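Local coordinates for protein polyketide biosynthesis 3-hydroxy-3-methylglutaryl-ACP synthase PksG (Bacillus subtilis, PDB 4YXT) that catalyses the aldol addition of an acetyl group carried by an acyl carrier protein to a beta-ketothioester polyketide intermediate during biosynthesis of the antibiotic bacillaene, at residues S92-G100 / E411-I419; V284-Q292 / L304-G313. The protein carries 1 engineered substitution. All coordinates share one frame; numbering follows the deposited sequence.

Contact 1 (S92-G100 / E411-I419); sequences STYIHEYLG and EFHRKYRWI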
ATOM      1  N   SER A  92       3.863   0.865   9.400  1.00 20.57           N
ATOM      2  CA  SER A  92       3.383  -0.296  10.137  1.00 21.37           C
ATOM      3  C   SER A  92       4.458  -1.031  10.974  1.00 21.81           C
ATOM      4  O   SER A  92       4.122  -1.753  11.923  1.00 20.40           O
ATOM      5  CB  SER A  92       2.706  -1.317   9.206  1.00 20.83           C
ATOM      6  OG  SER A  92       1.519  -0.776   8.626  1.00 20.41           O
ATOM      7  N   THR A  93       5.730  -0.884  10.610  1.00 23.67           N
ATOM      8  CA  THR A  93       6.823  -1.456  11.378  1.00 22.90           C
ATOM      9  C   THR A  93       6.917  -0.843  12.816  1.00 25.49           C
ATOM     10  O   THR A  93       6.926  -1.562  13.836  1.00 27.77           O
ATOM     11  CB  THR A  93       8.147  -1.317  10.615  1.00 24.15           C
ATOM     12  OG1 THR A  93       8.496   0.070  10.461  1.00 22.74           O
ATOM     13  CG2 THR A  93       8.097  -2.009   9.202  1.00 23.78           C
ATOM     14  N   TYR A  94       6.956   0.485  12.889  1.00 25.02           N
ATOM     15  CA  TYR A  94       6.934   1.220  14.159  1.00 24.16           C
ATOM     16  C   TYR A  94       5.631   1.038  14.935  1.00 26.48           C
ATOM     17  O   TYR A  94       5.664   0.831  16.143  1.00 26.44           O
ATOM     18  CB  TYR A  94       7.123   2.712  13.887  1.00 25.59           C
ATOM     19  CG  TYR A  94       8.529   3.090  13.459  1.00 26.11           C
ATOM     20  CD1 TYR A  94       9.600   2.847  14.309  1.00 27.82           C
ATOM     21  CD2 TYR A  94       8.789   3.647  12.224  1.00 27.01           C
ATOM     22  CE1 TYR A  94      10.868   3.180  13.964  1.00 28.47           C
ATOM     23  CE2 TYR A  94      10.071   3.999  11.860  1.00 29.50           C
ATOM     24  CZ  TYR A  94      11.111   3.771  12.748  1.00 30.06           C
ATOM     25  OH  TYR A  94      12.428   4.113  12.460  1.00 30.02           O
ATOM     26  N   ILE A  95       4.476   1.116  14.252  1.00 24.43           N
ATOM     27  CA  ILE A  95       3.202   0.934  14.931  1.00 24.55           C
ATOM     28  C   ILE A  95       3.150  -0.436  15.598  1.00 22.99           C
ATOM     29  O   ILE A  95       2.752  -0.563  16.726  1.00 22.55           O
ATOM     30  CB  ILE A  95       1.983   1.002  14.008  1.00 23.49           C
ATOM     31  CG1 ILE A  95       1.886   2.310  13.239  1.00 24.97           C
ATOM     32  CG2 ILE A  95       0.720   0.796  14.784  1.00 23.50           C
ATOM     33  CD1 ILE A  95       2.241   3.470  14.057  1.00 28.73           C
ATOM     34  N   HIS A  96       3.556  -1.458  14.872  1.00 24.38           N
ATOM     35  CA  HIS A  96       3.602  -2.809  15.400  1.00 24.93           C
ATOM     36  C   HIS A  96       4.463  -2.952  16.688  1.00 24.87           C
ATOM     37  O   HIS A  96       4.053  -3.574  17.666  1.00 23.91           O
ATOM     38  CB  HIS A  96       4.133  -3.717  14.293  1.00 24.44           C
ATOM     39  CG  HIS A  96       4.383  -5.108  14.722  1.00 21.75           C
ATOM     40  ND1 HIS A  96       3.445  -6.106  14.575  1.00 22.90           N
ATOM     41  CD2 HIS A  96       5.465  -5.685  15.283  1.00 21.12           C
ATOM     42  CE1 HIS A  96       3.933  -7.240  15.035  1.00 19.42           C
ATOM     43  NE2 HIS A  96       5.163  -7.016  15.448  1.00 21.47           N
ATOM     44  N   GLU A  97       5.653  -2.378  16.668  1.00 27.20           N
ATOM     45  CA  GLU A  97       6.563  -2.433  17.807  1.00 29.76           C
ATOM     46  C   GLU A  97       5.944  -1.784  19.050  1.00 29.83           C
ATOM     47  O   GLU A  97       5.932  -2.344  20.134  1.00 33.99           O
ATOM     48  CB  GLU A  97       7.884  -1.719  17.415  1.00 33.67           C
ATOM     49  CG  GLU A  97       8.929  -1.541  18.526  1.00 38.40           C
ATOM     50  CD  GLU A  97       9.615  -2.843  18.947  1.00 42.82           C
ATOM     51  OE1 GLU A  97       9.107  -3.930  18.611  1.00 47.40           O
ATOM     52  OE2 GLU A  97      10.673  -2.784  19.622  1.00 50.49           O
ATOM     53  N   TYR A  98       5.450  -0.570  18.924  1.00 31.41           N
ATOM     54  CA  TYR A  98       5.005   0.147  20.117  1.00 29.71           C
ATOM     55  C   TYR A  98       3.612  -0.273  20.567  1.00 27.61           C
ATOM     56  O   TYR A  98       3.197   0.058  21.678  1.00 32.16           O
ATOM     57  CB  TYR A  98       5.094   1.653  19.889  1.00 29.85           C
ATOM     58  CG  TYR A  98       6.508   2.167  19.887  1.00 29.53           C
ATOM     59  CD1 TYR A  98       7.256   2.169  18.727  1.00 29.13           C
ATOM     60  CD2 TYR A  98       7.096   2.652  21.058  1.00 29.86           C
ATOM     61  CE1 TYR A  98       8.573   2.609  18.710  1.00 29.49           C
ATOM     62  CE2 TYR A  98       8.412   3.112  21.057  1.00 32.18           C
ATOM     63  CZ  TYR A  98       9.141   3.083  19.877  1.00 33.28           C
ATOM     64  OH  TYR A  98      10.418   3.543  19.854  1.00 30.22           O
ATOM     65  N   LEU A  99       2.854  -0.933  19.694  1.00 26.92           N
ATOM     66  CA  LEU A  99       1.636  -1.629  20.132  1.00 24.40           C
ATOM     67  C   LEU A  99       1.903  -3.020  20.734  1.00 26.12           C
ATOM     68  O   LEU A  99       1.003  -3.589  21.355  1.00 24.20           O
ATOM     69  CB  LEU A  99       0.643  -1.782  19.018  1.00 22.91           C
ATOM     70  CG  LEU A  99       0.050  -0.476  18.493  1.00 21.60           C
ATOM     71  CD1 LEU A  99      -0.879  -0.754  17.343  1.00 21.43           C
ATOM     72  CD2 LEU A  99      -0.694   0.305  19.572  1.00 21.55           C
ATOM     73  N   GLY A 100       3.116  -3.553  20.583  1.00 26.14           N
ATOM     74  CA  GLY A 100       3.432  -4.843  21.174  1.00 22.30           C
ATOM     75  C   GLY A 100       2.637  -5.928  20.544  1.00 22.70           C
ATOM     76  O   GLY A 100       2.210  -6.821  21.236  1.00 21.53           O
ATOM     77  N   GLU A 411      20.488   8.240  12.999  1.00 33.22           N
ATOM     78  CA  GLU A 411      20.775   7.463  11.801  1.00 33.36           C
ATOM     79  C   GLU A 411      19.496   7.019  11.032  1.00 31.34           C
ATOM     80  O   GLU A 411      19.381   5.896  10.578  1.00 34.24           O
ATOM     81  CB  GLU A 411      21.669   6.319  12.191  1.00 35.68           C
ATOM     82  CG  GLU A 411      22.828   6.788  13.043  1.00 41.05           C
ATOM     83  CD  GLU A 411      23.512   8.017  12.467  1.00 46.92           C
ATOM     84  OE1 GLU A 411      24.402   7.857  11.608  1.00 52.03           O
ATOM     85  OE2 GLU A 411      23.149   9.147  12.875  1.00 57.49           O
ATOM     86  N   PHE A 412      18.571   7.964  10.888  1.00 31.40           N
ATOM     87  CA  PHE A 412      17.209   7.756  10.357  1.00 34.21           C
ATOM     88  C   PHE A 412      16.307   6.872  11.209  1.00 30.69           C
ATOM     89  O   PHE A 412      15.129   6.793  10.929  1.00 32.70           O
ATOM     90  CB  PHE A 412      17.202   7.254   8.908  1.00 32.68           C
ATOM     91  CG  PHE A 412      18.023   8.094   7.949  1.00 33.02           C
ATOM     92  CD1 PHE A 412      17.532   9.288   7.459  1.00 31.44           C
ATOM     93  CD2 PHE A 412      19.268   7.636   7.489  1.00 34.06           C
ATOM     94  CE1 PHE A 412      18.257  10.033   6.549  1.00 31.58           C
ATOM     95  CE2 PHE A 412      19.991   8.357   6.554  1.00 30.15           C
ATOM     96  CZ  PHE A 412      19.478   9.558   6.086  1.00 34.12           C
ATOM     97  N   HIS A 413      16.806   6.286  12.289  1.00 28.21           N
ATOM     98  CA  HIS A 413      15.937   5.486  13.141  1.00 27.44           C
ATOM     99  C   HIS A 413      15.128   6.378  14.104  1.00 26.64           C
ATOM    100  O   HIS A 413      15.684   7.130  14.898  1.00 28.05           O
ATOM    101  CB  HIS A 413      16.768   4.429  13.860  1.00 30.16           C
ATOM    102  CG  HIS A 413      15.967   3.499  14.699  1.00 32.88           C
ATOM    103  ND1 HIS A 413      14.785   2.929  14.275  1.00 35.58           N
ATOM    104  CD2 HIS A 413      16.171   3.046  15.957  1.00 35.76           C
ATOM    105  CE1 HIS A 413      14.289   2.184  15.244  1.00 33.15           C
ATOM    106  NE2 HIS A 413      15.107   2.244  16.277  1.00 33.78           N
ATOM    107  N   ARG A 414      13.804   6.299  14.027  1.00 25.00           N
ATOM    108  CA  ARG A 414      12.929   7.058  14.913  1.00 25.47           C
ATOM    109  C   ARG A 414      12.686   6.403  16.258  1.00 26.85           C
ATOM    110  O   ARG A 414      12.269   5.248  16.334  1.00 25.77           O
ATOM    111  CB  ARG A 414      11.568   7.308  14.272  1.00 22.77           C
ATOM    112  CG  ARG A 414      11.686   7.936  12.934  1.00 23.71           C
ATOM    113  CD  ARG A 414      10.397   8.508  12.457  1.00 25.17           C
ATOM    114  NE  ARG A 414      10.648   9.334  11.304  1.00 24.60           N
ATOM    115  CZ  ARG A 414       9.927  10.392  10.984  1.00 27.37           C
ATOM    116  NH1 ARG A 414       8.926  10.774  11.752  1.00 30.82           N
ATOM    117  NH2 ARG A 414      10.233  11.094   9.908  1.00 30.19           N
ATOM    118  N   LYS A 415      12.860   7.172  17.329  1.00 26.81           N
ATOM    119  CA  LYS A 415      12.626   6.606  18.638  1.00 27.67           C
ATOM    120  C   LYS A 415      11.553   7.359  19.370  1.00 24.51           C
ATOM    121  O   LYS A 415      11.561   8.575  19.399  1.00 23.97           O
ATOM    122  CB  LYS A 415      13.943   6.537  19.392  1.00 31.30           C
ATOM    123  CG  LYS A 415      14.969   5.664  18.638  1.00 32.96           C
ATOM    124  CD  LYS A 415      16.382   5.903  19.116  1.00 37.71           C
ATOM    125  CE  LYS A 415      16.496   5.679  20.626  1.00 40.20           C
ATOM    126  NZ  LYS A 415      17.407   6.716  21.173  1.00 41.76           N
ATOM    127  N   TYR A 416      10.591   6.607  19.909  1.00 22.61           N
ATOM    128  CA  TYR A 416       9.423   7.166  20.532  1.00 22.77           C
ATOM    129  C   TYR A 416       9.449   6.909  22.035  1.00 23.99           C
ATOM    130  O   TYR A 416      10.223   6.145  22.519  1.00 20.42           O
ATOM    131  CB  TYR A 416       8.134   6.631  19.879  1.00 22.92           C
ATOM    132  CG  TYR A 416       8.098   6.884  18.382  1.00 21.74           C
ATOM    133  CD1 TYR A 416       7.418   7.948  17.859  1.00 19.97           C
ATOM    134  CD2 TYR A 416       8.779   6.030  17.492  1.00 22.83           C
ATOM    135  CE1 TYR A 416       7.410   8.186  16.480  1.00 21.77           C
ATOM    136  CE2 TYR A 416       8.769   6.248  16.125  1.00 21.99           C
ATOM    137  CZ  TYR A 416       8.084   7.321  15.622  1.00 20.94           C
ATOM    138  OH  TYR A 416       8.088   7.536  14.284  1.00 20.48           O
ATOM    139  N   ARG A 417       8.589   7.598  22.754  1.00 29.09           N
ATOM    140  CA  ARG A 417       8.548   7.522  24.211  1.00 33.09           C
ATOM    141  C   ARG A 417       7.115   7.720  24.681  1.00 31.45           C
ATOM    142  O   ARG A 417       6.361   8.517  24.095  1.00 29.99           O
ATOM    143  CB  ARG A 417       9.424   8.636  24.770  1.00 37.32           C
ATOM    144  CG  ARG A 417       9.579   8.663  26.280  1.00 43.35           C
ATOM    145  CD  ARG A 417      10.181  10.002  26.690  1.00 46.57           C
ATOM    146  NE  ARG A 417      10.419  10.076  28.131  1.00 53.44           N
ATOM    147  CZ  ARG A 417      11.217  10.963  28.722  1.00 56.51           C
ATOM    148  NH1 ARG A 417      11.871  11.859  27.995  1.00 59.35           N
ATOM    149  NH2 ARG A 417      11.374  10.947  30.041  1.00 57.53           N
ATOM    150  N   TRP A 418       6.765   7.016  25.747  1.00 31.74           N
ATOM    151  CA  TRP A 418       5.488   7.156  26.406  1.00 32.08           C
ATOM    152  C   TRP A 418       5.513   8.335  27.385  1.00 36.18           C
ATOM    153  O   TRP A 418       6.480   8.542  28.078  1.00 35.61           O
ATOM    154  CB  TRP A 418       5.163   5.884  27.157  1.00 31.02           C
ATOM    155  CG  TRP A 418       4.984   4.763  26.260  1.00 32.23           C
ATOM    156  CD1 TRP A 418       5.844   3.728  26.063  1.00 34.63           C
ATOM    157  CD2 TRP A 418       3.877   4.547  25.371  1.00 32.56           C
ATOM    158  NE1 TRP A 418       5.320   2.855  25.128  1.00 34.55           N
ATOM    159  CE2 TRP A 418       4.120   3.344  24.687  1.00 32.16           C
ATOM    160  CE3 TRP A 418       2.695   5.248  25.104  1.00 29.91           C
ATOM    161  CZ2 TRP A 418       3.217   2.823  23.746  1.00 35.44           C
ATOM    162  CZ3 TRP A 418       1.830   4.756  24.165  1.00 33.27           C
ATOM    163  CH2 TRP A 418       2.082   3.543  23.495  1.00 33.34           C
ATOM    164  N   ILE A 419       4.454   9.126  27.416  1.00 41.28           N
ATOM    165  CA  ILE A 419       4.373  10.262  28.324  1.00 42.63           C
ATOM    166  C   ILE A 419       2.962  10.368  28.872  1.00 46.32           C
ATOM    167  O   ILE A 419       1.992  10.014  28.174  1.00 41.25           O
ATOM    168  CB  ILE A 419       4.788  11.561  27.615  1.00 50.10           C
ATOM    169  CG1 ILE A 419       6.274  11.474  27.261  1.00 53.38           C
ATOM    170  CG2 ILE A 419       4.487  12.784  28.489  1.00 50.85           C
ATOM    171  CD1 ILE A 419       6.856  12.662  26.543  1.00 56.54           C
TER

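Contact 2 (V284-Q292 / L304-G313); sequences VKPGLNYCQ and LALASTIDQG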
ATOM      1  N   VAL A 284     -27.157  12.607   7.452  1.00 22.42           N
ATOM      2  CA  VAL A 284     -25.851  13.061   7.042  1.00 22.64           C
ATOM      3  C   VAL A 284     -25.154  13.898   8.094  1.00 21.92           C
ATOM      4  O   VAL A 284     -23.949  13.694   8.401  1.00 19.26           O
ATOM      5  CB  VAL A 284     -25.968  13.873   5.749  1.00 23.76           C
ATOM      6  CG1 VAL A 284     -24.604  14.259   5.223  1.00 24.51           C
ATOM      7  CG2 VAL A 284     -26.748  13.086   4.699  1.00 26.08           C
ATOM      8  N   LYS A 285     -25.900  14.824   8.674  1.00 22.64           N
ATOM      9  CA  LYS A 285     -25.350  15.730   9.668  1.00 26.38           C
ATOM     10  C   LYS A 285     -24.752  14.994  10.875  1.00 23.30           C
ATOM     11  O   LYS A 285     -23.758  15.421  11.361  1.00 23.11           O
ATOM     12  CB  LYS A 285     -26.400  16.756  10.126  1.00 30.03           C
ATOM     13  CG  LYS A 285     -26.016  17.526  11.381  1.00 32.80           C
ATOM     14  CD  LYS A 285     -26.930  18.721  11.616  1.00 37.61           C
ATOM     15  CE  LYS A 285     -26.303  19.758  12.570  1.00 37.82           C
ATOM     16  NZ  LYS A 285     -26.280  19.255  13.981  1.00 40.21           N
ATOM     17  N   PRO A 286     -25.346  13.896  11.360  1.00 24.02           N
ATOM     18  CA  PRO A 286     -24.572  13.224  12.444  1.00 26.92           C
ATOM     19  C   PRO A 286     -23.057  12.904  12.105  1.00 29.06           C
ATOM     20  O   PRO A 286     -22.125  13.164  12.929  1.00 29.65           O
ATOM     21  CB  PRO A 286     -25.388  11.961  12.697  1.00 26.78           C
ATOM     22  CG  PRO A 286     -26.812  12.394  12.366  1.00 25.01           C
ATOM     23  CD  PRO A 286     -26.665  13.287  11.173  1.00 24.37           C
ATOM     24  N   GLY A 287     -22.824  12.431  10.882  1.00 27.13           N
ATOM     25  CA  GLY A 287     -21.484  12.066  10.445  1.00 25.34           C
ATOM     26  C   GLY A 287     -20.502  13.206  10.376  1.00 26.63           C
ATOM     27  O   GLY A 287     -19.322  12.961  10.480  1.00 22.73           O
ATOM     28  N   LEU A 288     -20.981  14.458  10.264  1.00 28.29           N
ATOM     29  CA  LEU A 288     -20.085  15.619  10.090  1.00 30.76           C
ATOM     30  C   LEU A 288     -19.571  16.204  11.387  1.00 28.98           C
ATOM     31  O   LEU A 288     -18.645  17.006  11.367  1.00 28.36           O
ATOM     32  CB  LEU A 288     -20.787  16.756   9.310  1.00 35.88           C
ATOM     33  CG  LEU A 288     -20.951  16.616   7.793  1.00 40.38           C
ATOM     34  CD1 LEU A 288     -21.851  15.436   7.480  1.00 46.17           C
ATOM     35  CD2 LEU A 288     -21.575  17.869   7.219  1.00 41.49           C
ATOM     36  N   ASN A 289     -20.189  15.839  12.504  1.00 26.79           N
ATOM     37  CA  ASN A 289     -19.812  16.378  13.793  1.00 25.32           C
ATOM     38  C   ASN A 289     -18.309  16.347  14.097  1.00 26.21           C
ATOM     39  O   ASN A 289     -17.700  17.413  14.337  1.00 26.64           O
ATOM     40  CB  ASN A 289     -20.587  15.663  14.883  1.00 28.83           C
ATOM     41  CG  ASN A 289     -20.428  16.320  16.252  1.00 29.68           C
ATOM     42  OD1 ASN A 289     -19.358  16.388  16.818  1.00 26.90           O
ATOM     43  ND2 ASN A 289     -21.522  16.781  16.780  1.00 35.43           N
ATOM     44  N   TYR A 290     -17.668  15.172  14.054  1.00 25.80           N
ATOM     45  CA  TYR A 290     -16.220  15.116  14.400  1.00 25.78           C
ATOM     46  C   TYR A 290     -15.337  15.707  13.300  1.00 24.00           C
ATOM     47  O   TYR A 290     -14.279  16.300  13.533  1.00 20.32           O
ATOM     48  CB  TYR A 290     -15.774  13.685  14.687  1.00 25.49           C
ATOM     49  CG  TYR A 290     -16.450  13.037  15.824  1.00 28.88           C
ATOM     50  CD1 TYR A 290     -17.019  13.793  16.858  1.00 30.91           C
ATOM     51  CD2 TYR A 290     -16.535  11.663  15.897  1.00 30.23           C
ATOM     52  CE1 TYR A 290     -17.650  13.190  17.914  1.00 33.83           C
ATOM     53  CE2 TYR A 290     -17.172  11.040  16.965  1.00 31.28           C
ATOM     54  CZ  TYR A 290     -17.728  11.794  17.982  1.00 34.26           C
ATOM     55  OH  TYR A 290     -18.390  11.167  19.052  1.00 31.15           O
ATOM     56  N   CYS A 291     -15.779  15.524  12.080  1.00 24.32           N
ATOM     57  CA  CYS A 291     -15.048  16.066  10.958  1.00 24.97           C
ATOM     58  C   CYS A 291     -14.858  17.561  11.105  1.00 24.42           C
ATOM     59  O   CYS A 291     -13.790  18.066  10.831  1.00 23.33           O
ATOM     60  CB  CYS A 291     -15.783  15.711   9.649  1.00 27.02           C
ATOM     61  SG  CYS A 291     -15.742  13.920   9.355  1.00 29.96           S
ATOM     62  N   GLN A 292     -15.886  18.249  11.577  1.00 23.58           N
ATOM     63  CA  GLN A 292     -15.800  19.671  11.813  1.00 27.21           C
ATOM     64  C   GLN A 292     -14.827  20.081  12.897  1.00 26.15           C
ATOM     65  O   GLN A 292     -14.551  21.258  13.012  1.00 26.95           O
ATOM     66  CB  GLN A 292     -17.134  20.201  12.303  1.00 31.13           C
ATOM     67  CG  GLN A 292     -18.252  20.125  11.292  1.00 38.71           C
ATOM     68  CD  GLN A 292     -19.436  20.901  11.795  1.00 44.77           C
ATOM     69  OE1 GLN A 292     -19.446  22.130  11.721  1.00 52.87           O
ATOM     70  NE2 GLN A 292     -20.408  20.201  12.371  1.00 44.76           N
ATOM     71  N   LEU A 304     -13.591   8.768  10.009  1.00 16.35           N
ATOM     72  CA  LEU A 304     -13.941   9.746  10.995  1.00 18.95           C
ATOM     73  C   LEU A 304     -15.400  10.142  10.935  1.00 20.19           C
ATOM     74  O   LEU A 304     -16.011  10.386  11.992  1.00 21.19           O
ATOM     75  CB  LEU A 304     -13.042  11.007  10.835  1.00 21.23           C
ATOM     76  CG  LEU A 304     -13.100  12.098  11.900  1.00 23.57           C
ATOM     77  CD1 LEU A 304     -12.593  11.577  13.217  1.00 25.30           C
ATOM     78  CD2 LEU A 304     -12.320  13.352  11.488  1.00 24.31           C
ATOM     79  N   ALA A 305     -15.950  10.233   9.711  1.00 20.48           N
ATOM     80  CA  ALA A 305     -17.364  10.534   9.497  1.00 20.80           C
ATOM     81  C   ALA A 305     -18.189   9.322   9.885  1.00 19.90           C
ATOM     82  O   ALA A 305     -19.338   9.405  10.386  1.00 21.89           O
ATOM     83  CB  ALA A 305     -17.628  10.897   8.014  1.00 20.85           C
ATOM     84  N   LEU A 306     -17.630   8.163   9.663  1.00 19.40           N
ATOM     85  CA  LEU A 306     -18.371   6.941  10.050  1.00 19.03           C
ATOM     86  C   LEU A 306     -18.494   6.807  11.588  1.00 21.02           C
ATOM     87  O   LEU A 306     -19.560   6.582  12.139  1.00 25.31           O
ATOM     88  CB  LEU A 306     -17.639   5.737   9.526  1.00 18.16           C
ATOM     89  CG  LEU A 306     -18.337   4.381   9.734  1.00 16.47           C
ATOM     90  CD1 LEU A 306     -19.580   4.478   8.947  1.00 17.90           C
ATOM     91  CD2 LEU A 306     -17.449   3.257   9.237  1.00 16.51           C
ATOM     92  N   ALA A 307     -17.380   6.925  12.267  1.00 23.35           N
ATOM     93  CA  ALA A 307     -17.330   7.013  13.736  1.00 24.61           C
ATOM     94  C   ALA A 307     -18.280   8.090  14.281  1.00 24.91           C
ATOM     95  O   ALA A 307     -19.005   7.871  15.266  1.00 23.78           O
ATOM     96  CB  ALA A 307     -15.914   7.332  14.176  1.00 23.32           C
ATOM     97  N   SER A 308     -18.287   9.240  13.608  1.00 28.02           N
ATOM     98  CA  SER A 308     -19.139  10.355  14.011  1.00 26.07           C
ATOM     99  C   SER A 308     -20.572   9.938  13.921  1.00 25.96           C
ATOM    100  O   SER A 308     -21.308  10.219  14.850  1.00 27.19           O
ATOM    101  CB  SER A 308     -18.886  11.631  13.197  1.00 26.06           C
ATOM    102  OG  SER A 308     -19.572  12.778  13.770  1.00 21.84           O
ATOM    103  N   THR A 309     -20.946   9.227  12.841  1.00 25.22           N
ATOM    104  CA  THR A 309     -22.318   8.759  12.613  1.00 24.70           C
ATOM    105  C   THR A 309     -22.772   7.757  13.688  1.00 26.06           C
ATOM    106  O   THR A 309     -23.946   7.773  14.181  1.00 21.98           O
ATOM    107  CB  THR A 309     -22.459   8.060  11.237  1.00 25.42           C
ATOM    108  OG1 THR A 309     -22.226   8.987  10.159  1.00 23.18           O
ATOM    109  CG2 THR A 309     -23.819   7.413  11.074  1.00 26.76           C
ATOM    110  N   ILE A 310     -21.848   6.870  14.032  1.00 27.07           N
ATOM    111  CA  ILE A 310     -22.104   5.874  15.045  1.00 27.22           C
ATOM    112  C   ILE A 310     -22.207   6.491  16.429  1.00 24.74           C
ATOM    113  O   ILE A 310     -23.082   6.123  17.141  1.00 27.58           O
ATOM    114  CB  ILE A 310     -21.091   4.710  15.025  1.00 29.74           C
ATOM    115  CG1 ILE A 310     -21.244   3.929  13.714  1.00 28.76           C
ATOM    116  CG2 ILE A 310     -21.356   3.772  16.205  1.00 33.07           C
ATOM    117  CD1 ILE A 310     -20.056   3.115  13.326  1.00 27.45           C
ATOM    118  N   ASP A 311     -21.347   7.433  16.814  1.00 26.73           N
ATOM    119  CA  ASP A 311     -21.483   8.077  18.120  1.00 26.09           C
ATOM    120  C   ASP A 311     -22.705   9.013  18.196  1.00 28.47           C
ATOM    121  O   ASP A 311     -23.400   9.026  19.196  1.00 26.25           O
ATOM    122  CB  ASP A 311     -20.208   8.840  18.534  1.00 27.36           C
ATOM    123  CG  ASP A 311     -19.103   7.907  19.085  1.00 29.24           C
ATOM    124  OD1 ASP A 311     -19.287   6.666  19.077  1.00 26.16           O
ATOM    125  OD2 ASP A 311     -18.038   8.412  19.523  1.00 29.50           O
ATOM    126  N   GLN A 312     -22.996   9.758  17.135  1.00 30.35           N
ATOM    127  CA  GLN A 312     -23.997  10.825  17.221  1.00 29.77           C
ATOM    128  C   GLN A 312     -25.365  10.429  16.736  1.00 30.08           C
ATOM    129  O   GLN A 312     -26.330  11.103  17.043  1.00 31.99           O
ATOM    130  CB  GLN A 312     -23.502  12.069  16.504  1.00 30.36           C
ATOM    131  CG  GLN A 312     -22.116  12.510  16.949  1.00 30.26           C
ATOM    132  CD  GLN A 312     -22.062  12.952  18.394  1.00 32.93           C
ATOM    133  OE1 GLN A 312     -21.098  12.658  19.130  1.00 34.40           O
ATOM    134  NE2 GLN A 312     -23.101  13.654  18.825  1.00 33.65           N
ATOM    135  N   GLY A 313     -25.488   9.295  16.062  1.00 32.80           N
ATOM    136  CA  GLY A 313     -26.743   8.932  15.430  1.00 32.71           C
ATOM    137  C   GLY A 313     -27.600   8.094  16.341  1.00 31.03           C
ATOM    138  O   GLY A 313     -27.229   7.841  17.439  1.00 29.84           O
TER
HETATM  139  O   HOH W   1     -24.282  10.760   9.559  1.00 23.38           O

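Contact 1 (S92-G100 / E411-I419)
Tyr416 lays the edge of its ring across the faces of two tyrosines of helix 92-99. Its CE2 corner sits over a face of the Tyr94 ring, toward the rim, with CE2 3.9 Å from Tyr94 CD1; the two planes stand at 64°, an edge-to-face pair. Further along the same edge, Tyr416 CD2 lies 3.6 Å from Tyr98 CE1 in an offset edge-to-face arrangement with planes at 76°, while Tyr416 CB rests on the face of the Tyr98 ring as a CH-pi contact, 4.0 Å from its centroid. Tyr94 and Tyr98 are one helical turn apart and share the same first torsion, CG anti to the carbonyl carbon (chi1 near -72°), which sends both phenols out to the strand. There each hydroxyl takes a backbone N-H: Arg414 N donates to Tyr94 OH at 3.0 Å, and Tyr416 N to Tyr98 OH at 3.1 Å, both nearly straight. Strand 413-419 is the outer strand, within this chain, of a small antiparallel sheet, and its neighbour 403-410 takes up backbone bonds at Lys415, Arg417 and Ile419. The N-H groups of Arg414 and Tyr416 are thus spent on the helix, so the phenols tie this C-terminal sheet to a helix of the N-terminal thiolase-type half. His413 meets Tyr94 rim to rim, its CE1 3.8 Å from Tyr94 CE1, and completes the aromatic cluster. At the far end Trp418 turns the edge of its indole to the last helical turn, CZ2 coming 3.5 Å from Tyr98 O. The polar ends of Tyr416 and Arg414 turn to Asp50: Tyr416 OH hydrogen-bonds it and the guanidinium forms a salt bridge. His413 also packs on Glu197 of the second subunit.

Contact 2 (V284-Q292 / L304-G313)
Ser308 OG takes part in two hydrogen bonds with the 284-292 segment: it donates to Pro286 O at 2.7 Å, in the carbonyl plane, and accepts from Tyr290 N at 3.1 Å. The Ser308 torsion (chi1 -170°), which turns OG away from the backbone N, brings the hydroxyl to this turn, where it also lies over a face of the Tyr290 ring. The far end of that ring is fixed by Tyr290 OH donating 2.8 Å to the anti lone pair of Asp311 OD2, the carboxylate standing almost upright to the ring. Beside it, the amides of Asn289 and Gln312 stack loosely, 20° from parallel. Gly287 lies close against the helix, its CA 3.2 Å from Thr309 OG1 and its O 3.3 Å from Ala305 CA in a CA-H...O contact. Thr309 OG1 is itself held by Ala305 O and takes a hydrogen from a water that Gly287 N reaches weakly. Further along, Cys291 SG settles on Ala305 CB at 3.8 Å, with Leu304 alongside. The side chain of Ala305 is about 7 Å from that of His250, probably a catalytic proton donor/acceptor. Leu306 and Thr309 pack on strand 319-327, leaving helix 301-312 against the central sheet of the thiolase fold, beside the probable active site.

How the contacts relate
The two contacts lie on opposite sides of the chain's centre, with nearest atoms about 17 Å apart, and share no helix or strand. Contact 2 is deep, its centre about 11 Å from the centre of the chain, and joins pieces close in sequence within the C-terminal half, near the probable catalytic His250. Contact 1 has its centre about 21 Å from that of the chain, only partly buried and away from the annotated sites; it joins the N-terminal half to the last strand of the chain and also borders the second subunit. Aromatic edges and faces dominate there, with phenols accepting backbone N-H groups. In contact 2 small residues allow close backbone approach, and serine, carboxylate and water supply the polar links.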